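Local coordinates for protein response regulator FixJ (Bradyrhizobium japonicum, PDB 5XSO) that activates transcription of the nitrogen-fixation regulators nifA and fixK when switched on by the oxygen sensor kinase FixL, binding DNA through a helix-turn-helix domain, at residues 144-147 / 148-152; 158-161 / 162-166; 198-201 / 202-206. One frame throughout, in Å; residues are numbered along the deposited sequence. Where two conformers were deposited one is given.

Contact 1 (144-147 / 148-152); sequences QDIA and ARVAS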
loop_
_atom_site.group_PDB
_atom_site.type_symbol
_atom_site.label_atom_id
_atom_site.label_comp_id
_atom_site.label_asym_id
_atom_site.label_seq_id
_atom_site.Cartn_x
_atom_site.Cartn_y
_atom_site.Cartn_z
ATOM N N GLN A 144 8.395 -0.299 -7.111
ATOM C CA GLN A 144 7.794 0.066 -8.380
ATOM C C GLN A 144 8.784 -0.097 -9.518
ATOM O O GLN A 144 8.379 -0.423 -10.642
ATOM C CB GLN A 144 7.249 1.484 -8.315
ATOM C CG GLN A 144 5.872 1.584 -7.544
ATOM C CD GLN A 144 5.048 0.256 -7.568
ATOM O OE1 GLN A 144 5.021 -0.494 -6.580
ATOM N NE2 GLN A 144 4.392 -0.031 -8.708
ATOM N N ASP A 145 10.084 0.110 -9.253
ATOM C CA ASP A 145 11.067 -0.158 -10.297
ATOM C C ASP A 145 11.075 -1.646 -10.647
ATOM O O ASP A 145 11.082 -2.002 -11.826
ATOM C CB ASP A 145 12.470 0.307 -9.890
ATOM C CG ASP A 145 13.479 0.233 -11.071
ATOM O OD1 ASP A 145 13.567 1.211 -11.855
ATOM O OD2 ASP A 145 14.156 -0.818 -11.237
ATOM N N ILE A 146 11.023 -2.517 -9.636
ATOM C CA ILE A 146 11.026 -3.957 -9.880
ATOM C C ILE A 146 9.792 -4.366 -10.675
ATOM O O ILE A 146 9.881 -5.144 -11.637
ATOM C CB ILE A 146 11.121 -4.723 -8.551
ATOM C CG1 ILE A 146 12.502 -4.514 -7.927
ATOM C CG2 ILE A 146 10.863 -6.226 -8.756
ATOM C CD1 ILE A 146 12.599 -5.011 -6.519
ATOM N N ALA A 147 8.624 -3.855 -10.280
ATOM C CA ALA A 147 7.406 -4.156 -11.026
ATOM C C ALA A 147 7.533 -3.714 -12.475
ATOM O O ALA A 147 7.038 -4.394 -13.389
ATOM C CB ALA A 147 6.198 -3.462 -10.369
ATOM N N ALA A 148 8.148 -2.554 -12.705
ATOM C CA ALA A 148 8.355 -2.115 -14.070
ATOM C C ALA A 148 9.222 -3.120 -14.823
ATOM O O ALA A 148 8.965 -3.406 -16.002
ATOM C CB ALA A 148 9.004 -0.740 -14.099
ATOM N N ARG A 149 10.271 -3.627 -14.163
ATOM C CA ARG A 149 11.134 -4.626 -14.787
ATOM C C ARG A 149 10.325 -5.858 -15.155
ATOM O O ARG A 149 10.437 -6.376 -16.270
ATOM C CB ARG A 149 12.281 -4.998 -13.844
ATOM C CG ARG A 149 13.335 -3.905 -13.710
ATOM C CD ARG A 149 14.473 -4.373 -12.779
ATOM N NE ARG A 149 14.805 -3.353 -11.795
ATOM C CZ ARG A 149 15.578 -3.541 -10.721
ATOM N NH1 ARG A 149 16.151 -4.729 -10.493
ATOM N NH2 ARG A 149 15.797 -2.531 -9.872
ATOM N N VAL A 150 9.488 -6.329 -14.223
ATOM C CA VAL A 150 8.668 -7.517 -14.497
ATOM C C VAL A 150 7.730 -7.255 -15.664
ATOM O O VAL A 150 7.534 -8.124 -16.522
ATOM C CB VAL A 150 7.879 -7.922 -13.235
ATOM C CG1 VAL A 150 6.875 -9.050 -13.578
ATOM C CG2 VAL A 150 8.851 -8.337 -12.096
ATOM N N ALA A 151 7.130 -6.061 -15.703
ATOM C CA ALA A 151 6.236 -5.718 -16.797
ATOM C C ALA A 151 6.971 -5.623 -18.120
ATOM O O ALA A 151 6.338 -5.786 -19.169
ATOM C CB ALA A 151 5.500 -4.392 -16.509
ATOM N N SER A 152 8.298 -5.419 -18.102
ATOM C CA SER A 152 9.038 -5.344 -19.347
ATOM C C SER A 152 9.321 -6.723 -19.949
ATOM O O SER A 152 9.687 -6.799 -21.127
ATOM C CB SER A 152 10.362 -4.601 -19.174
ATOM O OG SER A 152 11.366 -5.376 -18.516
#
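Q144 hands its carbonyl oxygen to A148 N at 3.0 Å, the first of four i to i+4 bonds that join the halves of helix 140-152. D145 does the same for R149 N, but here the side chains meet as well. The D145 side chain swings away from its own backbone N (chi1 -171°), which lays the carboxylate beside the guanidinium of R149, and OD2 takes both hydrogens of its NE/NH2 side. The two bonds, from R149 NE and R149 NH2 to D145 OD2, are each 2.7 Å long. The oxygen sits in the guanidinium plane, yet the carboxylate is turned 68° out of it, so this is a forked grip on one oxygen and not a flat two-to-two pairing. I146 comes next; its CG1 lies over one face of the same guanidinium, 4.3 Å from R149 CZ, while CG2 reaches V150 CG2 at 4.4 Å. A147 contributes its carbonyl oxygen to A151 N. Beyond the helix, I146 leans on L206 and R209, and R149 NH1 donates to M195 O at the end of helix 184-195. The R149 head is thus fixed by an acid at one edge, an aliphatic chain on one face and a carbonyl at NH1. Its positive charge, partly balanced by D145, is probably also welcome at the carbonyl end of that neighbouring helix, so one arginine ties helix 140-152 to the C-terminal end of helix 184-195.

Contact 2 (158-161 / 162-166); sequences RQVM and EGLIA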
loop_
_atom_site.group_PDB
_atom_site.type_symbol
_atom_site.label_atom_id
_atom_site.label_comp_id
_atom_site.label_asym_id
_atom_site.label_seq_id
_atom_site.Cartn_x
_atom_site.Cartn_y
_atom_site.Cartn_z
ATOM N N ARG A 158 8.284 -14.148 -19.006
ATOM C CA ARG A 158 7.629 -14.254 -17.711
ATOM C C ARG A 158 7.442 -15.721 -17.330
ATOM O O ARG A 158 7.706 -16.114 -16.187
ATOM C CB ARG A 158 6.304 -13.464 -17.751
ATOM C CG ARG A 158 5.422 -13.644 -16.557
ATOM C CD ARG A 158 6.030 -12.883 -15.362
ATOM N NE ARG A 158 5.125 -12.989 -14.220
ATOM C CZ ARG A 158 4.187 -12.093 -13.916
ATOM N NH1 ARG A 158 4.024 -10.993 -14.657
ATOM N NH2 ARG A 158 3.407 -12.304 -12.866
ATOM N N GLN A 159 7.027 -16.559 -18.298
ATOM C CA GLN A 159 6.922 -17.997 -18.040
ATOM C C GLN A 159 8.250 -18.620 -17.677
ATOM O O GLN A 159 8.314 -19.489 -16.800
ATOM C CB GLN A 159 6.349 -18.728 -19.278
ATOM C CG GLN A 159 4.863 -18.418 -19.461
ATOM C CD GLN A 159 4.338 -19.018 -20.768
ATOM O OE1 GLN A 159 5.108 -19.275 -21.689
ATOM N NE2 GLN A 159 3.057 -19.280 -20.824
ATOM N N VAL A 160 9.308 -18.282 -18.395
ATOM C CA VAL A 160 10.632 -18.825 -18.073
ATOM C C VAL A 160 11.076 -18.383 -16.679
ATOM O O VAL A 160 11.591 -19.183 -15.896
ATOM C CB VAL A 160 11.669 -18.440 -19.152
ATOM C CG1 VAL A 160 13.106 -18.878 -18.671
ATOM C CG2 VAL A 160 11.340 -19.130 -20.521
ATOM N N MET A 161 10.841 -17.124 -16.319
ATOM C CA MET A 161 11.136 -16.676 -14.956
ATOM C C MET A 161 10.384 -17.521 -13.937
ATOM O O MET A 161 10.950 -17.965 -12.920
ATOM C CB MET A 161 10.752 -15.202 -14.781
ATOM C CG MET A 161 10.734 -14.764 -13.285
ATOM S SD MET A 161 10.362 -12.998 -13.169
ATOM C CE MET A 161 11.807 -12.433 -13.958
ATOM N N GLU A 162 9.080 -17.741 -14.185
ATOM C CA GLU A 162 8.285 -18.555 -13.272
ATOM C C GLU A 162 8.829 -19.971 -13.176
ATOM O O GLU A 162 8.958 -20.521 -12.084
ATOM C CB GLU A 162 6.830 -18.565 -13.731
ATOM C CG GLU A 162 5.897 -19.465 -12.950
ATOM C CD GLU A 162 4.512 -19.392 -13.544
ATOM O OE1 GLU A 162 4.156 -20.276 -14.358
ATOM O OE2 GLU A 162 3.809 -18.408 -13.219
ATOM N N GLY A 163 9.149 -20.579 -14.325
ATOM C CA GLY A 163 9.665 -21.943 -14.323
ATOM C C GLY A 163 11.008 -22.063 -13.618
ATOM O O GLY A 163 11.253 -23.037 -12.882
ATOM N N LEU A 164 11.884 -21.073 -13.807
ATOM C CA LEU A 164 13.177 -21.079 -13.108
ATOM C C LEU A 164 12.985 -21.031 -11.613
ATOM O O LEU A 164 13.625 -21.783 -10.865
ATOM C CB LEU A 164 14.037 -19.881 -13.539
ATOM C CG LEU A 164 14.564 -19.991 -14.975
ATOM C CD1 LEU A 164 15.175 -18.649 -15.486
ATOM C CD2 LEU A 164 15.581 -21.088 -15.076
ATOM N N ILE A 165 12.117 -20.132 -11.144
ATOM C CA ILE A 165 11.890 -19.995 -9.703
ATOM C C ILE A 165 11.234 -21.237 -9.115
ATOM O O ILE A 165 11.512 -21.619 -7.975
ATOM C CB ILE A 165 11.042 -18.743 -9.450
ATOM C CG1 ILE A 165 11.914 -17.525 -9.750
ATOM C CG2 ILE A 165 10.509 -18.731 -7.993
ATOM C CD1 ILE A 165 11.186 -16.189 -9.565
ATOM N N ALA A 166 10.344 -21.878 -9.873
ATOM C CA ALA A 166 9.680 -23.124 -9.491
ATOM C C ALA A 166 10.626 -24.319 -9.474
ATOM O O ALA A 166 10.226 -25.386 -8.984
ATOM C CB ALA A 166 8.521 -23.407 -10.459
#
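R158 to I165 form a regular stretch of helix 155-166, in which E162 N, G163 N, L164 N and I165 N donate to the carbonyl oxygens of R158, Q159, V160 and M161. The bond from L164 N to V160 O, at 2.8 Å, runs nearly along the carbonyl direction, whereas the other three donors are tilted by some 20° from their carbonyl planes. Side-chain contact follows the same i to i+4 spacing. V160 and L164 lie alongside each other and point the same way, V160 CG1 meeting L164 CD1 at 3.8 Å. L164 sets CG beside its own backbone N (chi1 -71°), which also brings that carbon to 3.2 Å from V160 O. Helix 155-166 opens the four-helix LuxR-type DNA-binding domain, and this pair faces its interior: V160 touches Y187 and I173, while L164 touches I173, R188 and L200. Cutting L164 back to an alanine would probably open a gap between V160, I173 and L200 and leave V160 CG1 without the methyl it packs on within the helix. One residue on, M161 and I165 repeat the side-by-side pattern, with M161 CG 4.0 Å from I165 CD1 in one of two conformers of the methionine. I165 CG1 rests 3.3 Å from M161 O, and its side chain continues onto V204 and A207 of helix 200-209. On the polar flank, E162 OE1 hydrogen-bonds to Y177 OH of helix 170-177, and Q159 OE1 accepts from R156 NH1.

Contact 3 (198-201 / 202-206); sequences NSLS and ELVRL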
loop_
_atom_site.group_PDB
_atom_site.type_symbol
_atom_site.label_atom_id
_atom_site.label_comp_id
_atom_site.label_asym_id
_atom_site.label_seq_id
_atom_site.Cartn_x
_atom_site.Cartn_y
_atom_site.Cartn_z
ATOM N N ASN A 198 21.575 -11.346 -10.949
ATOM C CA ASN A 198 22.880 -11.977 -11.170
ATOM C C ASN A 198 22.862 -13.480 -10.886
ATOM O O ASN A 198 23.906 -14.139 -10.972
ATOM C CB ASN A 198 23.900 -11.314 -10.272
ATOM C CG ASN A 198 24.213 -9.883 -10.673
ATOM O OD1 ASN A 198 24.807 -9.124 -9.811
ATOM N ND2 ASN A 198 23.925 -9.509 -11.873
ATOM N N SER A 199 21.733 -14.025 -10.435
ATOM C CA SER A 199 21.647 -15.435 -10.094
ATOM C C SER A 199 20.167 -15.755 -9.890
ATOM O O SER A 199 19.338 -14.847 -9.777
ATOM C CB SER A 199 22.385 -15.754 -8.810
ATOM O OG SER A 199 21.784 -15.091 -7.680
ATOM N N LEU A 200 19.881 -17.051 -9.756
ATOM C CA LEU A 200 18.533 -17.494 -9.436
ATOM C C LEU A 200 18.085 -16.949 -8.075
ATOM O O LEU A 200 16.960 -16.456 -7.934
ATOM C CB LEU A 200 18.483 -19.019 -9.459
ATOM C CG LEU A 200 17.059 -19.529 -9.106
ATOM C CD1 LEU A 200 15.999 -18.948 -10.139
ATOM C CD2 LEU A 200 17.041 -21.076 -9.139
ATOM N N SER A 201 18.954 -16.975 -7.052
ATOM C CA SER A 201 18.555 -16.431 -5.757
ATOM C C SER A 201 18.192 -14.958 -5.858
ATOM O O SER A 201 17.224 -14.497 -5.242
ATOM C CB SER A 201 19.675 -16.624 -4.725
ATOM O OG SER A 201 19.781 -17.983 -4.402
ATOM N N GLU A 202 18.972 -14.192 -6.616
ATOM C CA GLU A 202 18.647 -12.782 -6.805
ATOM C C GLU A 202 17.323 -12.626 -7.528
ATOM O O GLU A 202 16.490 -11.782 -7.162
ATOM C CB GLU A 202 19.744 -12.066 -7.598
ATOM C CG GLU A 202 20.979 -11.802 -6.780
ATOM C CD GLU A 202 21.842 -10.656 -7.346
ATOM O OE1 GLU A 202 21.540 -10.083 -8.450
ATOM O OE2 GLU A 202 22.802 -10.292 -6.596
ATOM N N LEU A 203 17.102 -13.461 -8.542
ATOM C CA LEU A 203 15.811 -13.430 -9.250
ATOM C C LEU A 203 14.646 -13.722 -8.300
ATOM O O LEU A 203 13.602 -13.043 -8.336
ATOM C CB LEU A 203 15.851 -14.443 -10.402
ATOM C CG LEU A 203 14.642 -14.433 -11.356
ATOM C CD1 LEU A 203 14.635 -13.068 -12.102
ATOM C CD2 LEU A 203 14.822 -15.549 -12.414
ATOM N N VAL A 204 14.817 -14.705 -7.419
ATOM C CA VAL A 204 13.818 -14.995 -6.382
ATOM C C VAL A 204 13.552 -13.770 -5.502
ATOM O O VAL A 204 12.391 -13.433 -5.216
ATOM C CB VAL A 204 14.277 -16.199 -5.539
ATOM C CG1 VAL A 204 13.464 -16.333 -4.254
ATOM C CG2 VAL A 204 14.181 -17.461 -6.363
ATOM N N ARG A 205 14.599 -13.103 -5.039
ATOM C CA ARG A 205 14.358 -11.995 -4.119
ATOM C C ARG A 205 13.682 -10.827 -4.822
ATOM O O ARG A 205 12.909 -10.092 -4.199
ATOM C CB ARG A 205 15.637 -11.515 -3.457
ATOM C CG ARG A 205 16.523 -12.557 -2.818
ATOM C CD ARG A 205 17.506 -11.891 -1.918
ATOM N NE ARG A 205 18.149 -12.896 -1.100
ATOM C CZ ARG A 205 17.608 -13.360 0.023
ATOM N NH1 ARG A 205 16.448 -12.886 0.475
ATOM N NH2 ARG A 205 18.246 -14.298 0.666
ATOM N N LEU A 206 13.989 -10.605 -6.097
ATOM C CA LEU A 206 13.244 -9.596 -6.836
ATOM C C LEU A 206 11.774 -9.996 -6.947
ATOM O O LEU A 206 10.872 -9.166 -6.750
ATOM C CB LEU A 206 13.866 -9.395 -8.231
ATOM C CG LEU A 206 15.300 -8.830 -8.171
ATOM C CD1 LEU A 206 15.991 -8.876 -9.563
ATOM C CD2 LEU A 206 15.347 -7.445 -7.640
HETATM O O HOH W 1 25.287 -10.539 -7.053
#
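S199 caps the start of helix 200-209: its OG accepts from E202 N at 3.1 Å, on a nearly straight N-H line of 166°. The hydroxyl can do so because chi1 of 64° sets it between the backbone N and the carbonyl carbon. E202 replies from the far end of its extended chain, but to the residue before the cap: E202 OE1 accepts from N198 N at 2.8 Å. The pattern therefore resembles a capping box without being a classical one, in which the glutamate would accept from the N-cap residue's own N. The donor approaches OE1 from above the carboxylate plane, 46° out of it, and N198 CB presses against the same oxygen at 3.2 Å. This close-knit polar corner differs from the apolar side, where the contact is looser. There L200 CD1 only grazes L203 CD2 at 4.3 Å and V204 CG2 at 4.4 Å. L203 finds further partners in neighbouring helices, lying on M161, V191 and M195. On the solvent side the two polar heads do not bond directly. A water donates to both N198 OD1 and E202 OE2, bridging an amide and a carboxylate whose planes are 28° apart, and N198 ND2 turns to a bound glycerol, probably from the crystallisation liquor. The first turn thus has a hydroxyl for one backbone N-H and a carboxylate for another just ahead of it; the negative charge of E202, at a helix N-terminus, is likely to be stabilised by the helix dipole.

Overall arrangement
All three are local i to i+3 or i+4 contacts in the DNA-binding half of the chain, away from the receiver sheet; contacts 1 and 2 lie within one helix each, contact 3 at the start of one. Contact 2 is the most buried: it is chiefly aliphatic, and its helix is flanked by helices 170-177, 184-195 and 200-209. Contacts 1 and 3 are surface contacts and mainly polar, with a salt bridge in contact 1 and a serine cap with a glutamate and water bridge in contact 3. Helix 200-209 connects them, packing apolar side chains on both other helices, L206 against R149 among them. Contacts 1 and 2 meet more lightly, V150 against R158.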